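Local coordinates for L-Ala-D/L-Glu epimerase, a muconate lactonizing enzyme (Klebsiella pneumoniae subsp. pneumoniae MGH 78578, PDB 3FCP), which belongs to the muconate lactonizing enzyme group of the enolase superfamily and binds a magnesium ion in its barrel domain, at residues G131-A136 against T319-W324; R238-I243 against G266-Y271; L334-V339 against E364-F369. All blocks are in the same frame, centred on the assembly; numbering follows the deposited sequence.

Contact 1 (G131-A136 against T319-W324); sequences GALQTA and TLPLQW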
loop_
_atom_site.group_PDB
_atom_site.type_symbol
_atom_site.label_atom_id
_atom_site.label_comp_id
_atom_site.label_asym_id
_atom_site.label_seq_id
_atom_site.Cartn_x
_atom_site.Cartn_y
_atom_site.Cartn_z
ATOM N N GLY A 131 10.832 19.514 34.594
ATOM C CA GLY A 131 9.844 20.329 35.277
ATOM C C GLY A 131 8.437 19.788 35.160
ATOM O O GLY A 131 8.039 19.254 34.121
ATOM N N ALA A 132 7.677 19.931 36.237
ATOM C CA ALA A 132 6.304 19.459 36.268
ATOM C C ALA A 132 5.344 20.475 35.670
ATOM O O ALA A 132 5.407 21.670 35.974
ATOM C CB ALA A 132 5.896 19.149 37.698
ATOM N N LEU A 133 4.460 19.987 34.809
ATOM C CA LEU A 133 3.448 20.823 34.180
ATOM C C LEU A 133 2.289 20.911 35.165
ATOM O O LEU A 133 1.508 21.862 35.155
ATOM C CB LEU A 133 2.946 20.157 32.899
ATOM C CG LEU A 133 3.460 20.549 31.512
ATOM C CD1 LEU A 133 4.902 21.008 31.556
ATOM C CD2 LEU A 133 3.276 19.346 30.585
ATOM N N GLN A 134 2.207 19.902 36.025
ATOM C CA GLN A 134 1.127 19.777 36.999
ATOM C C GLN A 134 1.695 19.091 38.240
ATOM O O GLN A 134 2.459 18.128 38.123
ATOM C CB GLN A 134 0.041 18.905 36.369
ATOM C CG GLN A 134 -1.331 18.985 36.964
ATOM C CD GLN A 134 -2.286 18.035 36.262
ATOM O OE1 GLN A 134 -3.492 18.054 36.504
ATOM N NE2 GLN A 134 -1.742 17.189 35.387
ATOM N N THR A 135 1.324 19.575 39.422
ATOM C CA THR A 135 1.827 18.990 40.656
ATOM C C THR A 135 0.746 18.194 41.400
ATOM O O THR A 135 0.959 17.706 42.509
ATOM C CB THR A 135 2.429 20.091 41.564
ATOM O OG1 THR A 135 3.299 19.487 42.523
ATOM C CG2 THR A 135 1.338 20.857 42.284
ATOM N N ALA A 136 -0.417 18.075 40.765
ATOM C CA ALA A 136 -1.553 17.320 41.289
ATOM C C ALA A 136 -2.092 16.546 40.082
ATOM O O ALA A 136 -2.555 17.142 39.111
ATOM C CB ALA A 136 -2.621 18.270 41.835
ATOM N N THR A 319 5.408 15.675 33.926
ATOM C CA THR A 319 6.045 16.476 32.892
ATOM C C THR A 319 5.321 16.399 31.553
ATOM O O THR A 319 5.714 17.077 30.604
ATOM C CB THR A 319 7.474 16.006 32.637
ATOM O OG1 THR A 319 7.430 14.735 31.976
ATOM C CG2 THR A 319 8.241 15.869 33.953
ATOM N N LEU A 320 4.257 15.603 31.480
ATOM C CA LEU A 320 3.548 15.412 30.213
ATOM C C LEU A 320 2.061 15.723 30.223
ATOM O O LEU A 320 1.414 15.656 31.261
ATOM C CB LEU A 320 3.693 13.950 29.767
ATOM C CG LEU A 320 5.089 13.339 29.676
ATOM C CD1 LEU A 320 4.992 11.809 29.710
ATOM C CD2 LEU A 320 5.761 13.833 28.406
ATOM N N PRO A 321 1.499 16.058 29.049
ATOM C CA PRO A 321 0.066 16.353 28.945
ATOM C C PRO A 321 -0.602 14.976 28.824
ATOM O O PRO A 321 -0.465 14.313 27.801
ATOM C CB PRO A 321 -0.046 17.130 27.631
ATOM C CG PRO A 321 1.368 17.588 27.340
ATOM C CD PRO A 321 2.195 16.431 27.809
ATOM N N LEU A 322 -1.305 14.533 29.856
ATOM C CA LEU A 322 -1.940 13.222 29.794
ATOM C C LEU A 322 -3.445 13.351 29.579
ATOM O O LEU A 322 -4.205 13.544 30.531
ATOM C CB LEU A 322 -1.654 12.441 31.079
ATOM C CG LEU A 322 -0.170 12.237 31.426
ATOM C CD1 LEU A 322 -0.058 11.333 32.634
ATOM C CD2 LEU A 322 0.570 11.618 30.250
ATOM N N GLN A 323 -3.867 13.237 28.325
ATOM C CA GLN A 323 -5.274 13.360 27.986
ATOM C C GLN A 323 -6.160 12.371 28.738
ATOM O O GLN A 323 -7.263 12.714 29.166
ATOM C CB GLN A 323 -5.466 13.176 26.477
ATOM C CG GLN A 323 -6.927 13.159 26.023
ATOM C CD GLN A 323 -7.085 13.068 24.509
ATOM O OE1 GLN A 323 -6.101 12.979 23.769
ATOM N NE2 GLN A 323 -8.328 13.085 24.044
ATOM N N TRP A 324 -5.677 11.147 28.910
ATOM C CA TRP A 324 -6.472 10.127 29.579
ATOM C C TRP A 324 -6.227 9.948 31.079
ATOM O O TRP A 324 -6.696 8.981 31.677
ATOM C CB TRP A 324 -6.299 8.804 28.831
ATOM C CG TRP A 324 -6.697 8.949 27.389
ATOM C CD1 TRP A 324 -5.875 9.207 26.329
ATOM C CD2 TRP A 324 -8.032 8.932 26.866
ATOM N NE1 TRP A 324 -6.617 9.351 25.179
ATOM C CE2 TRP A 324 -7.943 9.189 25.480
ATOM C CE3 TRP A 324 -9.299 8.729 27.437
ATOM C CZ2 TRP A 324 -9.070 9.247 24.651
ATOM C CZ3 TRP A 324 -10.424 8.787 26.607
ATOM C CH2 TRP A 324 -10.299 9.044 25.231
HETATM O O HOH W 1 0.752 16.858 34.028
#

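Contact 2 (R238-I243 against G266-Y271); sequences RLSQQI and GFTGAY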
loop_
_atom_site.group_PDB
_atom_site.type_symbol
_atom_site.label_atom_id
_atom_site.label_comp_id
_atom_site.label_asym_id
_atom_site.label_seq_id
_atom_site.Cartn_x
_atom_site.Cartn_y
_atom_site.Cartn_z
ATOM N N ARG A 238 -6.407 -2.370 13.107
ATOM C CA ARG A 238 -7.667 -2.400 12.371
ATOM C C ARG A 238 -8.801 -1.879 13.257
ATOM O O ARG A 238 -9.616 -1.058 12.828
ATOM C CB ARG A 238 -7.972 -3.830 11.903
ATOM C CG ARG A 238 -9.269 -3.966 11.107
ATOM C CD ARG A 238 -9.474 -5.395 10.586
ATOM N NE ARG A 238 -9.484 -6.396 11.650
ATOM C CZ ARG A 238 -8.540 -7.317 11.819
ATOM N NH1 ARG A 238 -7.508 -7.368 10.987
ATOM N NH2 ARG A 238 -8.618 -8.175 12.829
ATOM N N LEU A 239 -8.842 -2.352 14.495
ATOM C CA LEU A 239 -9.868 -1.913 15.429
ATOM C C LEU A 239 -9.768 -0.402 15.674
ATOM O O LEU A 239 -10.779 0.291 15.677
ATOM C CB LEU A 239 -9.737 -2.678 16.750
ATOM C CG LEU A 239 -10.070 -4.172 16.655
ATOM C CD1 LEU A 239 -9.580 -4.897 17.893
ATOM C CD2 LEU A 239 -11.581 -4.343 16.477
ATOM N N SER A 240 -8.552 0.116 15.840
ATOM C CA SER A 240 -8.385 1.548 16.089
ATOM C C SER A 240 -8.861 2.389 14.908
ATOM O O SER A 240 -9.214 3.554 15.068
ATOM C CB SER A 240 -6.917 1.886 16.394
ATOM O OG SER A 240 -6.116 1.905 15.221
ATOM N N GLN A 241 -8.870 1.796 13.721
ATOM C CA GLN A 241 -9.307 2.512 12.528
ATOM C C GLN A 241 -10.804 2.367 12.241
ATOM O O GLN A 241 -11.371 3.174 11.506
ATOM C CB GLN A 241 -8.499 2.040 11.314
ATOM C CG GLN A 241 -7.033 2.484 11.335
ATOM C CD GLN A 241 -6.164 1.727 10.339
ATOM O OE1 GLN A 241 -4.982 2.031 10.171
ATOM N NE2 GLN A 241 -6.745 0.732 9.681
ATOM N N GLN A 242 -11.452 1.356 12.818
ATOM C CA GLN A 242 -12.874 1.153 12.559
ATOM C C GLN A 242 -13.830 1.346 13.746
ATOM O O GLN A 242 -15.006 1.647 13.548
ATOM C CB GLN A 242 -13.085 -0.231 11.949
ATOM C CG GLN A 242 -12.699 -1.371 12.868
ATOM C CD GLN A 242 -12.735 -2.730 12.184
ATOM O OE1 GLN A 242 -12.570 -3.765 12.835
ATOM N NE2 GLN A 242 -12.945 -2.733 10.869
ATOM N N ILE A 243 -13.327 1.193 14.970
ATOM C CA ILE A 243 -14.152 1.337 16.169
ATOM C C ILE A 243 -14.448 2.799 16.508
ATOM O O ILE A 243 -13.543 3.636 16.541
ATOM C CB ILE A 243 -13.469 0.643 17.371
ATOM C CG1 ILE A 243 -13.293 -0.849 17.061
ATOM C CG2 ILE A 243 -14.299 0.831 18.639
ATOM C CD1 ILE A 243 -14.590 -1.560 16.644
ATOM N N GLY A 266 -0.152 2.545 11.539
ATOM C CA GLY A 266 -1.455 3.168 11.382
ATOM C C GLY A 266 -2.335 3.212 12.622
ATOM O O GLY A 266 -3.491 3.632 12.550
ATOM N N PHE A 267 -1.807 2.781 13.762
ATOM C CA PHE A 267 -2.590 2.793 14.993
ATOM C C PHE A 267 -2.944 4.215 15.413
ATOM O O PHE A 267 -2.105 5.111 15.385
ATOM C CB PHE A 267 -1.815 2.140 16.144
ATOM C CG PHE A 267 -2.517 2.241 17.476
ATOM C CD1 PHE A 267 -3.540 1.360 17.805
ATOM C CD2 PHE A 267 -2.175 3.237 18.383
ATOM C CE1 PHE A 267 -4.215 1.467 19.026
ATOM C CE2 PHE A 267 -2.839 3.358 19.603
ATOM C CZ PHE A 267 -3.865 2.468 19.927
ATOM N N THR A 268 -4.194 4.421 15.801
ATOM C CA THR A 268 -4.619 5.730 16.264
ATOM C C THR A 268 -5.371 5.525 17.575
ATOM O O THR A 268 -6.214 4.632 17.690
ATOM C CB THR A 268 -5.516 6.454 15.227
ATOM O OG1 THR A 268 -5.875 7.748 15.736
ATOM C CG2 THR A 268 -6.775 5.653 14.935
ATOM N N GLY A 269 -5.030 6.341 18.563
ATOM C CA GLY A 269 -5.640 6.249 19.875
ATOM C C GLY A 269 -4.643 6.739 20.911
ATOM O O GLY A 269 -4.063 7.813 20.753
ATOM N N ALA A 270 -4.418 5.949 21.954
ATOM C CA ALA A 270 -3.486 6.344 23.003
ATOM C C ALA A 270 -2.603 5.198 23.471
ATOM O O ALA A 270 -2.894 4.025 23.207
ATOM C CB ALA A 270 -4.263 6.924 24.192
ATOM N N TYR A 271 -1.516 5.553 24.154
ATOM C CA TYR A 271 -0.585 4.574 24.706
ATOM C C TYR A 271 -0.594 4.605 26.235
ATOM O O TYR A 271 -0.614 5.678 26.858
ATOM C CB TYR A 271 0.861 4.843 24.255
ATOM C CG TYR A 271 1.187 4.576 22.801
ATOM C CD1 TYR A 271 0.345 3.811 21.992
ATOM C CD2 TYR A 271 2.384 5.044 22.250
ATOM C CE1 TYR A 271 0.685 3.513 20.678
ATOM C CE2 TYR A 271 2.737 4.750 20.935
ATOM C CZ TYR A 271 1.882 3.984 20.156
ATOM O OH TYR A 271 2.222 3.696 18.858
#

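Contact 3 (L334-V339 against E364-F369); sequences LKDDIV and EDKLHF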
loop_
_atom_site.group_PDB
_atom_site.type_symbol
_atom_site.label_atom_id
_atom_site.label_comp_id
_atom_site.label_asym_id
_atom_site.label_seq_id
_atom_site.Cartn_x
_atom_site.Cartn_y
_atom_site.Cartn_z
ATOM N N LEU A 334 -3.026 -1.515 49.135
ATOM C CA LEU A 334 -2.226 -2.151 50.177
ATOM C C LEU A 334 -2.627 -1.741 51.588
ATOM O O LEU A 334 -3.044 -0.605 51.821
ATOM C CB LEU A 334 -0.748 -1.813 49.966
ATOM C CG LEU A 334 -0.176 -1.974 48.554
ATOM C CD1 LEU A 334 1.201 -1.337 48.516
ATOM C CD2 LEU A 334 -0.109 -3.443 48.156
ATOM N N LYS A 335 -2.493 -2.672 52.530
ATOM C CA LYS A 335 -2.811 -2.383 53.922
ATOM C C LYS A 335 -1.591 -1.755 54.590
ATOM O O LYS A 335 -1.700 -1.128 55.643
ATOM C CB LYS A 335 -3.219 -3.661 54.658
ATOM C CG LYS A 335 -4.466 -4.310 54.087
ATOM C CD LYS A 335 -5.338 -4.923 55.178
ATOM C CE LYS A 335 -4.619 -6.038 55.922
ATOM N NZ LYS A 335 -5.455 -6.589 57.029
ATOM N N ASP A 336 -0.428 -1.923 53.965
ATOM C CA ASP A 336 0.819 -1.361 54.482
ATOM C C ASP A 336 1.834 -1.280 53.339
ATOM O O ASP A 336 1.699 -1.973 52.333
ATOM C CB ASP A 336 1.378 -2.239 55.611
ATOM C CG ASP A 336 2.193 -1.444 56.629
ATOM O OD1 ASP A 336 2.750 -2.062 57.564
ATOM O OD2 ASP A 336 2.275 -0.204 56.506
ATOM N N ASP A 337 2.845 -0.433 53.496
ATOM C CA ASP A 337 3.876 -0.261 52.475
ATOM C C ASP A 337 5.229 -0.197 53.188
ATOM O O ASP A 337 5.291 -0.293 54.414
ATOM C CB ASP A 337 3.636 1.044 51.705
ATOM C CG ASP A 337 4.202 1.009 50.283
ATOM O OD1 ASP A 337 5.246 0.356 50.051
ATOM O OD2 ASP A 337 3.599 1.653 49.400
ATOM N N ILE A 338 6.307 -0.022 52.429
ATOM C CA ILE A 338 7.631 0.052 53.031
ATOM C C ILE A 338 8.206 1.468 53.108
ATOM O O ILE A 338 9.411 1.640 53.294
ATOM C CB ILE A 338 8.641 -0.892 52.307
ATOM C CG1 ILE A 338 8.502 -0.773 50.784
ATOM C CG2 ILE A 338 8.412 -2.336 52.742
ATOM C CD1 ILE A 338 9.020 0.528 50.212
ATOM N N VAL A 339 7.349 2.481 52.967
ATOM C CA VAL A 339 7.796 3.871 53.061
ATOM C C VAL A 339 7.399 4.447 54.423
ATOM O O VAL A 339 6.475 3.956 55.071
ATOM C CB VAL A 339 7.184 4.778 51.944
ATOM C CG1 VAL A 339 7.672 4.325 50.575
ATOM C CG2 VAL A 339 5.653 4.752 52.006
ATOM N N GLU A 364 12.935 1.372 57.142
ATOM C CA GLU A 364 13.700 0.148 57.351
ATOM C C GLU A 364 13.021 -0.910 58.205
ATOM O O GLU A 364 13.111 -2.101 57.905
ATOM C CB GLU A 364 15.081 0.473 57.924
ATOM C CG GLU A 364 16.072 0.937 56.865
ATOM C CD GLU A 364 17.505 0.905 57.353
ATOM O OE1 GLU A 364 17.850 1.725 58.234
ATOM O OE2 GLU A 364 18.285 0.055 56.860
ATOM N N ASP A 365 12.338 -0.493 59.264
ATOM C CA ASP A 365 11.665 -1.460 60.117
ATOM C C ASP A 365 10.639 -2.240 59.306
ATOM O O ASP A 365 10.560 -3.458 59.409
ATOM C CB ASP A 365 10.995 -0.761 61.304
ATOM C CG ASP A 365 12.004 -0.222 62.303
ATOM O OD1 ASP A 365 13.025 -0.907 62.533
ATOM O OD2 ASP A 365 11.776 0.872 62.863
ATOM N N LYS A 366 9.857 -1.539 58.493
ATOM C CA LYS A 366 8.861 -2.204 57.664
ATOM C C LYS A 366 9.541 -3.014 56.560
ATOM O O LYS A 366 9.138 -4.138 56.262
ATOM C CB LYS A 366 7.907 -1.176 57.051
ATOM C CG LYS A 366 6.844 -0.662 58.012
ATOM C CD LYS A 366 5.837 0.205 57.284
ATOM C CE LYS A 366 4.646 0.541 58.161
ATOM N NZ LYS A 366 5.071 1.224 59.406
ATOM N N LEU A 367 10.579 -2.443 55.959
ATOM C CA LEU A 367 11.297 -3.136 54.897
ATOM C C LEU A 367 11.696 -4.525 55.361
ATOM O O LEU A 367 11.402 -5.519 54.699
ATOM C CB LEU A 367 12.554 -2.364 54.496
ATOM C CG LEU A 367 13.423 -3.057 53.437
ATOM C CD1 LEU A 367 12.628 -3.236 52.143
ATOM C CD2 LEU A 367 14.676 -2.228 53.190
ATOM N N HIS A 368 12.364 -4.588 56.507
ATOM C CA HIS A 368 12.814 -5.858 57.054
ATOM C C HIS A 368 11.647 -6.749 57.466
ATOM O O HIS A 368 11.679 -7.957 57.254
ATOM C CB HIS A 368 13.752 -5.611 58.243
ATOM C CG HIS A 368 14.973 -4.815 57.886
ATOM N ND1 HIS A 368 15.804 -5.156 56.840
ATOM C CD2 HIS A 368 15.498 -3.693 58.433
ATOM C CE1 HIS A 368 16.789 -4.277 56.756
ATOM N NE2 HIS A 368 16.626 -3.378 57.711
ATOM N N PHE A 369 10.608 -6.155 58.037
ATOM C CA PHE A 369 9.452 -6.931 58.463
ATOM C C PHE A 369 8.798 -7.654 57.285
ATOM O O PHE A 369 8.473 -8.835 57.380
ATOM C CB PHE A 369 8.422 -6.021 59.132
ATOM C CG PHE A 369 7.243 -6.757 59.708
ATOM C CD1 PHE A 369 7.379 -7.520 60.866
ATOM C CD2 PHE A 369 5.998 -6.701 59.086
ATOM C CE1 PHE A 369 6.290 -8.217 61.399
ATOM C CE2 PHE A 369 4.903 -7.392 59.608
ATOM C CZ PHE A 369 5.050 -8.153 60.769
#

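Contact 1 (G131-A136 against T319-W324)
Leu133 lays its CD2 methyl over the backbone that runs from Thr319 to Pro321, reaching 3.3 Å from Thr319 O. In the enolase-superfamily fold, residues 131-136 lead into the first strand of the barrel sheet, 136-143, while 319-324 follow helix 307-317, so two loops from distant parts of the sequence meet here. CD1 of Leu133 is farther from Thr319 O, at 4.1 Å, so CD2 carries most of the leucine's share of the contact. From there the methyl also covers Leu320 C, with Leu133 CD2 3.8 Å from that atom. It ends against the Pro321 ring, where Pro321 CG lies 4.2 Å from Leu133 CD2.

A second patch forms around Gly131. The Thr319 CG2 methyl, set anti to its own carbonyl carbon and beside its backbone N, comes to 3.4 Å from Gly131 O, an ordinary methyl-to-carbonyl packing. The hydroxyl OG1 takes no part across the contact and is hydrogen-bonded to Ala316 O in the preceding helix. Gly131 itself has phi 112° and psi 143°, and a CB here would collide with the carbonyl oxygen of the preceding residue.

No direct hydrogen bond joins the two loops, although backbone bonding between Leu133 and Ser318 ties them just outside the second one. Asn89 of a second subunit packs on both Leu133 and Thr319, and its ND2 is hydrogen-bonded to Gly131 O, which places this junction at a subunit interface. Farther along, a water bridges the two segments: it accepts from the extended Gln134 side chain, 2.9 Å from NE2, and donates to the backbone carbonyl of Leu320, 3.1 Å from its O atom.

Contact 2 (R238-I243 against G266-Y271)
Gly266 starts the second segment with its carbonyl directed at the end of the neighbouring helix, where Gln241 reaches toward that oxygen with an extended chain; CG of Gln241 is 3.9 Å from Gly266 O. The glycine closes the preceding helix, 256-264, in a Schellman motif, with positive phi and two bonds back into the last turn.

Phe267 leaves the backbone pointing away from the helix, but with CG anti to its backbone N (chi1 174°) the ring comes back beside Ser240, bringing Phe267 CD1 to 3.7 Å from Ser240 CB. Ser240 OG meets the ring obliquely and lies 3.6 Å from Phe267 CA.

Thr268 supplies the polar link. Its N-H points almost straight at the serine hydroxyl, Thr268 N to Ser240 OG being 3.2 Å with an angle of 166° at the hydrogen. Ser240 OG sits between its own backbone N and carbonyl carbon (chi1 77°), and it is also hydrogen-bonded to Val237 O one turn back, so the hydroxyl joins the helix backbone to the incoming chain. Around this bond the packing is close: Thr268 O is 3.1 Å from Ser240 CB, and Thr268 CG2 is 3.2 Å from Ser240 O.

Beyond Gly269 the chain runs on as barrel strand through Ala270 and Tyr271. In the beta/alpha barrel of the enolase superfamily, helix 233-242 precedes strand 246-249 and helix 256-264 follows it; the 266-271 segment then passes from that second helix into strand 270-273, beside 246-249, with Phe267 packed on Ile247 and Ala249 of that strand and on Leu262 of helix 256-264.

Contact 3 (L334-V339 against E364-F369)
Residues 334-339 run as an irregular loop past the short helix 364-370, and the backbones come nearest where the CA atoms of Ile338 and Leu367 are 5.2 Å apart. Lys366 spans much of the contact with its aliphatic chain. Its CD makes a tight approach, 3.0 Å, to Asp337 O, a buried carbonyl oxygen that has no polar partner in the model. Farther out, the lysine chain crosses the Asp336 side chain at about a right angle, and CE is equally tight against Asp336 OD2, at 3.0 Å. The chain then bends at chi4 (58°), and NZ remains 4.3 Å from Asp336 OD2, too far for a salt bridge although the opposite charges are near each other. Asp336 OD1 is instead hydrogen-bonded to Tyr370 OH. Both segments belong to the C-terminal part of this enolase-superfamily chain, yet they pack against the antiparallel sheet of the N-terminal domain: Ile338 and Leu367 both touch Val15 of strand 7-17. Between those two residues, Ile338 CG2 rests 3.7 Å from Leu367 CA. The loop is braced internally by Asp337, whose OD1 accepts from Ile338 N at 2.6 Å on the anti side of the carboxylate, while OD2 is hydrogen-bonded to Thr307 N.

How the contacts relate
From the N terminus, the chain first completes the antiparallel sheet and then reaches 131-136, the opening of contact 1. The loop that contact 1 closes, ending at 319-324, takes in most of the barrel, and contact 2 is nested inside it as a short closure between helix 233-242 and the chain entering strand 270-273. The two touch where Trp324 CD1 packs 3.5 Å from Ala270 CB, and both touch the same neighbouring subunit. Contact 3 follows in series, closing a short loop near the C terminus against the N-terminal sheet. Its nearest atoms are about 17 Å from contact 1 and about 23 Å from contact 2, on the opposite side of the chain's centre from the latter.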